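Methoxy mycolic acid synthase 2 (PDB 1TPY) transfers a methylene group from S-adenosyl-L-methionine to a double bond of mycolic acids, forming the distal cis-cyclopropane ring of alpha-mycolates and that of methoxymycolates. Local coordinates at residues F151-H155 with Q214-F220; L182-L188 with K271-Y277. All coordinates share one frame; numbering follows the deposited sequence.

Interaction 1: F151-H155 with Q214-F220; sequences FARAH and QSAKTGF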
loop_
_atom_site.group_PDB
_atom_site.type_symbol
_atom_site.label_atom_id
_atom_site.label_comp_id
_atom_site.label_asym_id
_atom_site.label_seq_id
_atom_site.Cartn_x
_atom_site.Cartn_y
_atom_site.Cartn_z
ATOM N N PHE A 151 -10.841 -0.405 11.387
ATOM C CA PHE A 151 -12.057 -0.962 10.813
ATOM C C PHE A 151 -13.312 -0.277 11.342
ATOM O O PHE A 151 -14.261 -0.056 10.594
ATOM C CB PHE A 151 -12.128 -2.472 11.069
ATOM C CG PHE A 151 -11.112 -3.260 10.292
ATOM C CD1 PHE A 151 -10.096 -3.956 10.946
ATOM C CD2 PHE A 151 -11.159 -3.298 8.901
ATOM C CE1 PHE A 151 -9.147 -4.675 10.225
ATOM C CE2 PHE A 151 -10.212 -4.013 8.175
ATOM C CZ PHE A 151 -9.205 -4.703 8.837
ATOM N N ALA A 152 -13.317 0.074 12.622
ATOM C CA ALA A 152 -14.478 0.744 13.203
ATOM C C ALA A 152 -14.721 2.057 12.453
ATOM O O ALA A 152 -15.860 2.391 12.118
ATOM C CB ALA A 152 -14.251 1.008 14.697
ATOM N N ARG A 153 -13.644 2.792 12.180
ATOM C CA ARG A 153 -13.744 4.066 11.469
ATOM C C ARG A 153 -14.219 3.879 10.027
ATOM O O ARG A 153 -15.088 4.607 9.542
ATOM C CB ARG A 153 -12.389 4.777 11.457
ATOM C CG ARG A 153 -12.448 6.174 10.860
ATOM C CD ARG A 153 -13.391 7.057 11.663
ATOM N NE ARG A 153 -12.937 7.201 13.040
ATOM C CZ ARG A 153 -11.917 7.964 13.414
ATOM N NH1 ARG A 153 -11.239 8.665 12.515
ATOM N NH2 ARG A 153 -11.557 8.009 14.685
ATOM N N ALA A 154 -13.625 2.907 9.339
ATOM C CA ALA A 154 -13.989 2.615 7.959
ATOM C C ALA A 154 -15.460 2.247 7.908
ATOM O O ALA A 154 -16.185 2.665 7.010
ATOM C CB ALA A 154 -13.147 1.462 7.430
ATOM N N HIS A 155 -15.892 1.467 8.893
ATOM C CA HIS A 155 -17.274 1.013 8.989
ATOM C C HIS A 155 -18.171 2.209 9.305
ATOM O O HIS A 155 -19.286 2.325 8.794
ATOM C CB HIS A 155 -17.374 -0.053 10.093
ATOM C CG HIS A 155 -18.665 -0.813 10.101
ATOM N ND1 HIS A 155 -19.841 -0.285 10.589
ATOM C CD2 HIS A 155 -18.963 -2.065 9.680
ATOM C CE1 HIS A 155 -20.806 -1.178 10.468
ATOM N NE2 HIS A 155 -20.299 -2.267 9.920
ATOM N N GLN A 214 -10.574 -9.248 13.013
ATOM C CA GLN A 214 -10.794 -7.853 13.387
ATOM C C GLN A 214 -11.872 -7.186 12.542
ATOM O O GLN A 214 -12.709 -6.453 13.062
ATOM C CB GLN A 214 -9.497 -7.057 13.259
ATOM C CG GLN A 214 -8.428 -7.405 14.288
ATOM C CD GLN A 214 -8.766 -6.923 15.695
ATOM O OE1 GLN A 214 -7.922 -6.968 16.590
ATOM N NE2 GLN A 214 -10.001 -6.459 15.895
ATOM N N SER A 215 -11.861 -7.442 11.240
ATOM C CA SER A 215 -12.852 -6.834 10.365
ATOM C C SER A 215 -14.223 -7.463 10.576
ATOM O O SER A 215 -15.245 -6.819 10.344
ATOM C CB SER A 215 -12.434 -6.966 8.897
ATOM O OG SER A 215 -12.433 -8.318 8.476
ATOM N N ALA A 216 -14.247 -8.719 11.012
ATOM C CA ALA A 216 -15.520 -9.397 11.248
ATOM C C ALA A 216 -16.166 -8.851 12.513
ATOM O O ALA A 216 -17.385 -8.717 12.589
ATOM C CB ALA A 216 -15.311 -10.901 11.380
ATOM N N LYS A 217 -15.336 -8.539 13.504
ATOM C CA LYS A 217 -15.821 -8.004 14.768
ATOM C C LYS A 217 -16.535 -6.680 14.543
ATOM O O LYS A 217 -17.549 -6.393 15.185
ATOM C CB LYS A 217 -14.657 -7.815 15.748
ATOM C CG LYS A 217 -14.055 -9.131 16.228
ATOM C CD LYS A 217 -12.904 -8.915 17.194
ATOM C CE LYS A 217 -12.307 -10.251 17.631
ATOM N NZ LYS A 217 -11.033 -10.084 18.387
ATOM N N THR A 218 -16.006 -5.888 13.617
ATOM C CA THR A 218 -16.565 -4.586 13.288
ATOM C C THR A 218 -17.867 -4.689 12.490
ATOM O O THR A 218 -18.650 -3.744 12.447
ATOM C CB THR A 218 -15.555 -3.748 12.475
ATOM O OG1 THR A 218 -14.304 -3.704 13.175
ATOM C CG2 THR A 218 -16.069 -2.327 12.289
ATOM N N GLY A 219 -18.089 -5.831 11.849
ATOM C CA GLY A 219 -19.304 -6.008 11.076
ATOM C C GLY A 219 -19.098 -6.182 9.582
ATOM O O GLY A 219 -20.075 -6.234 8.829
ATOM N N PHE A 220 -17.841 -6.255 9.143
ATOM C CA PHE A 220 -17.551 -6.438 7.725
ATOM C C PHE A 220 -17.628 -7.918 7.364
ATOM O O PHE A 220 -17.312 -8.789 8.177
ATOM C CB PHE A 220 -16.140 -5.949 7.352
ATOM C CG PHE A 220 -15.957 -4.453 7.406
ATOM C CD1 PHE A 220 -15.422 -3.843 8.533
ATOM C CD2 PHE A 220 -16.286 -3.659 6.312
ATOM C CE1 PHE A 220 -15.212 -2.459 8.570
ATOM C CE2 PHE A 220 -16.082 -2.281 6.337
ATOM C CZ PHE A 220 -15.542 -1.678 7.470
#
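A chi1 of -168° points the H155 imidazole away from its own backbone N and over the last turn of 214-218, while CG of F220 lies anti to its own carbonyl carbon and turns the phenyl face to the imidazole edge. The two rings meet as a T-shaped pair, the H155 edge directed at the F220 face, with planes at 85° and centroids 5.1 Å apart. One face of the imidazole receives the carbonyl O of T218, which lies 3.3 Å from H155 CD2. The methyl CG2 of T218 fits against H155 CB at 3.4 Å. F220 CZ reaches A154 CB at 3.9 Å. At the other end, F151 turns a face to S215, whose CB lies 3.8 Å from the centroid of the F151 ring, a CH-pi contact; S215 OG bonds back to V211 O. G219, of positive phi, forms a Schellman motif just after the helix and lets the chain turn so that F220 meets H155. The example illustrates two helices, 147-157 and 208-218, whose segments 151-155 and 214-218 cross at -44° on one side of the mixed sheet: F151, S215 and F220 all touch L285 of strand 278-286, and F151 also reaches L164 and L166 of strand 163-171.

Interaction 2: L182-L188 with K271-Y277; sequences LPLTLWL and KLFRVGY
A capped helix start meeting a helix end beside the pocket of the bound cetyl-trimethyl-ammonium is the theme here: T185 is the N-cap of helix 186-199, and G276, with positive phi, follows helix 256-275, whose F273 touches that ligand. Between them lies the ring of Y277, covered on one face by L182 CG and on the opposite face by L188 CD2, each a CH-pi contact offset toward the rim. The Y277 hydroxyl OH donates to P183 O at 2.6 Å, in the carbonyl plane and on a lone pair, with a C=O...O angle of 140°. It also accepts a bond from a water, which lies 2.8 Å from T185 OG1 as well; that same T185 OG1 caps the helix by accepting from L188 N at 3.1 Å. Two bonds thus fix the hydroxyl, while the leucines on opposite faces hold the ring. Farther along, K271 runs extended over one face of the W187 six-membered ring, its CG anti to the backbone N (chi1 176°). K271 NZ sits 4.2 Å from the centroid of that W187 ring, a cation-pi contact, and K271 CD comes within 3.5 Å of W187 CH2. L272 CD2 meets L188 CD1 at 3.6 Å. Around this core, M177 of helix 174-179 touches Y277, F191 of helix 186-199 meets W187, and I278 of strand 278-286 packs on L272.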
loop_
_atom_site.group_PDB
_atom_site.type_symbol
_atom_site.label_atom_id
_atom_site.label_comp_id
_atom_site.label_asym_id
_atom_site.label_seq_id
_atom_site.Cartn_x
_atom_site.Cartn_y
_atom_site.Cartn_z
ATOM N N LEU A 182 8.789 -23.830 5.785
ATOM C CA LEU A 182 9.660 -22.651 5.737
ATOM C C LEU A 182 10.348 -22.492 7.093
ATOM O O LEU A 182 9.688 -22.280 8.101
ATOM C CB LEU A 182 8.824 -21.403 5.420
ATOM C CG LEU A 182 8.554 -21.005 3.961
ATOM C CD1 LEU A 182 8.540 -22.206 3.030
ATOM C CD2 LEU A 182 7.242 -20.246 3.906
ATOM N N PRO A 183 11.689 -22.576 7.129
ATOM C CA PRO A 183 12.454 -22.452 8.381
ATOM C C PRO A 183 12.670 -21.048 8.946
ATOM O O PRO A 183 12.796 -20.074 8.204
ATOM C CB PRO A 183 13.779 -23.112 8.026
ATOM C CG PRO A 183 13.972 -22.636 6.606
ATOM C CD PRO A 183 12.588 -22.885 6.000
ATOM N N LEU A 184 12.732 -20.966 10.272
ATOM C CA LEU A 184 12.976 -19.703 10.959
ATOM C C LEU A 184 14.494 -19.563 11.047
ATOM O O LEU A 184 15.112 -20.013 12.004
ATOM C CB LEU A 184 12.368 -19.730 12.368
ATOM C CG LEU A 184 10.839 -19.807 12.447
ATOM C CD1 LEU A 184 10.393 -20.124 13.876
ATOM C CD2 LEU A 184 10.249 -18.485 11.972
ATOM N N THR A 185 15.084 -18.933 10.040
ATOM C CA THR A 185 16.529 -18.763 9.978
ATOM C C THR A 185 17.017 -17.475 10.626
ATOM O O THR A 185 16.255 -16.526 10.803
ATOM C CB THR A 185 17.003 -18.758 8.524
ATOM O OG1 THR A 185 16.507 -17.581 7.869
ATOM C CG2 THR A 185 16.486 -20.002 7.794
ATOM N N LEU A 186 18.298 -17.451 10.974
ATOM C CA LEU A 186 18.886 -16.269 11.578
ATOM C C LEU A 186 18.802 -15.117 10.585
ATOM O O LEU A 186 18.557 -13.974 10.967
ATOM C CB LEU A 186 20.341 -16.533 11.969
ATOM C CG LEU A 186 20.539 -16.807 13.466
ATOM C CD1 LEU A 186 19.632 -17.950 13.917
ATOM C CD2 LEU A 186 22.004 -17.130 13.737
ATOM N N TRP A 187 18.987 -15.428 9.305
ATOM C CA TRP A 187 18.915 -14.403 8.278
ATOM C C TRP A 187 17.533 -13.758 8.274
ATOM O O TRP A 187 17.420 -12.543 8.153
ATOM C CB TRP A 187 19.195 -14.985 6.888
ATOM C CG TRP A 187 18.888 -13.992 5.807
ATOM C CD1 TRP A 187 19.674 -12.949 5.396
ATOM C CD2 TRP A 187 17.654 -13.869 5.091
ATOM N NE1 TRP A 187 19.000 -12.182 4.474
ATOM C CE2 TRP A 187 17.759 -12.723 4.269
ATOM C CE3 TRP A 187 16.467 -14.615 5.067
ATOM C CZ2 TRP A 187 16.721 -12.305 3.433
ATOM C CZ3 TRP A 187 15.432 -14.198 4.235
ATOM C CH2 TRP A 187 15.567 -13.052 3.429
ATOM N N LEU A 188 16.488 -14.574 8.403
ATOM C CA LEU A 188 15.119 -14.065 8.407
ATOM C C LEU A 188 14.899 -13.063 9.529
ATOM O O LEU A 188 14.454 -11.939 9.294
ATOM C CB LEU A 188 14.105 -15.205 8.563
ATOM C CG LEU A 188 12.646 -14.750 8.718
ATOM C CD1 LEU A 188 12.193 -14.041 7.449
ATOM C CD2 LEU A 188 11.747 -15.946 8.995
ATOM N N LYS A 271 13.002 -12.117 -1.838
ATOM C CA LYS A 271 13.250 -13.486 -1.394
ATOM C C LYS A 271 12.113 -13.933 -0.471
ATOM O O LYS A 271 11.625 -15.065 -0.564
ATOM C CB LYS A 271 14.597 -13.590 -0.662
ATOM C CG LYS A 271 14.869 -14.978 -0.091
ATOM C CD LYS A 271 16.219 -15.065 0.605
ATOM C CE LYS A 271 16.381 -16.407 1.304
ATOM N NZ LYS A 271 17.781 -16.643 1.776
ATOM N N LEU A 272 11.685 -13.043 0.416
ATOM C CA LEU A 272 10.595 -13.372 1.326
ATOM C C LEU A 272 9.365 -13.888 0.576
ATOM O O LEU A 272 8.815 -14.934 0.931
ATOM C CB LEU A 272 10.219 -12.157 2.179
ATOM C CG LEU A 272 11.307 -11.696 3.158
ATOM C CD1 LEU A 272 10.760 -10.579 4.026
ATOM C CD2 LEU A 272 11.768 -12.878 4.027
ATOM N N PHE A 273 8.939 -13.173 -0.460
ATOM C CA PHE A 273 7.767 -13.598 -1.227
ATOM C C PHE A 273 8.073 -14.820 -2.087
ATOM O O PHE A 273 7.230 -15.701 -2.254
ATOM C CB PHE A 273 7.251 -12.465 -2.130
ATOM C CG PHE A 273 6.649 -11.314 -1.378
ATOM C CD1 PHE A 273 7.427 -10.223 -1.008
ATOM C CD2 PHE A 273 5.310 -11.343 -1.001
ATOM C CE1 PHE A 273 6.883 -9.179 -0.269
ATOM C CE2 PHE A 273 4.758 -10.307 -0.263
ATOM C CZ PHE A 273 5.548 -9.222 0.105
ATOM N N ARG A 274 9.280 -14.863 -2.638
ATOM C CA ARG A 274 9.683 -15.975 -3.487
ATOM C C ARG A 274 9.660 -17.272 -2.686
ATOM O O ARG A 274 9.128 -18.284 -3.140
ATOM C CB ARG A 274 11.085 -15.726 -4.047
ATOM C CG ARG A 274 11.495 -16.699 -5.132
ATOM C CD ARG A 274 12.908 -16.431 -5.607
ATOM N NE ARG A 274 13.051 -15.083 -6.136
ATOM C CZ ARG A 274 13.909 -14.181 -5.667
ATOM N NH1 ARG A 274 13.965 -12.977 -6.221
ATOM N NH2 ARG A 274 14.708 -14.479 -4.645
ATOM N N VAL A 275 10.246 -17.235 -1.492
ATOM C CA VAL A 275 10.278 -18.401 -0.616
ATOM C C VAL A 275 8.868 -18.676 -0.105
ATOM O O VAL A 275 8.441 -19.824 -0.021
ATOM C CB VAL A 275 11.203 -18.166 0.598
ATOM C CG1 VAL A 275 11.145 -19.366 1.544
ATOM C CG2 VAL A 275 12.638 -17.928 0.119
ATOM N N GLY A 276 8.152 -17.609 0.234
ATOM C CA GLY A 276 6.796 -17.753 0.726
ATOM C C GLY A 276 6.601 -17.344 2.175
ATOM O O GLY A 276 5.548 -17.610 2.752
ATOM N N TYR A 277 7.598 -16.701 2.775
ATOM C CA TYR A 277 7.475 -16.268 4.166
ATOM C C TYR A 277 6.381 -15.221 4.307
ATOM O O TYR A 277 5.675 -15.171 5.313
ATOM C CB TYR A 277 8.789 -15.667 4.668
ATOM C CG TYR A 277 9.874 -16.679 4.936
ATOM C CD1 TYR A 277 11.041 -16.687 4.179
ATOM C CD2 TYR A 277 9.733 -17.628 5.947
ATOM C CE1 TYR A 277 12.045 -17.611 4.415
ATOM C CE2 TYR A 277 10.733 -18.563 6.193
ATOM C CZ TYR A 277 11.886 -18.548 5.423
ATOM O OH TYR A 277 12.877 -19.470 5.645
HETATM O O HOH W 1 15.245 -17.942 5.438
#

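In the fold
Followed from the N terminus, the chain first supplies 151-155 on helix 147-157, then runs through strand 163-171 and helix 174-179 to reach 182-188. Helix 208-218 delivers 214-220, closing interaction 1 across 58 intervening residues; the chain then continues through strand 221-227 and the helices that follow to 271-277, closing interaction 2 across 82. Because the segments alternate, the two closures cross rather than nest. The centres of interactions 1 and 2 are about 31 Å apart and the nearest atoms of interactions 1 and 2 about 18 Å, so they do not touch. Interaction 1 joins two helices against the sheet, interaction 2 joins helix ends near the cetyl-trimethyl-ammonium pocket, and strand 278-286 borders both.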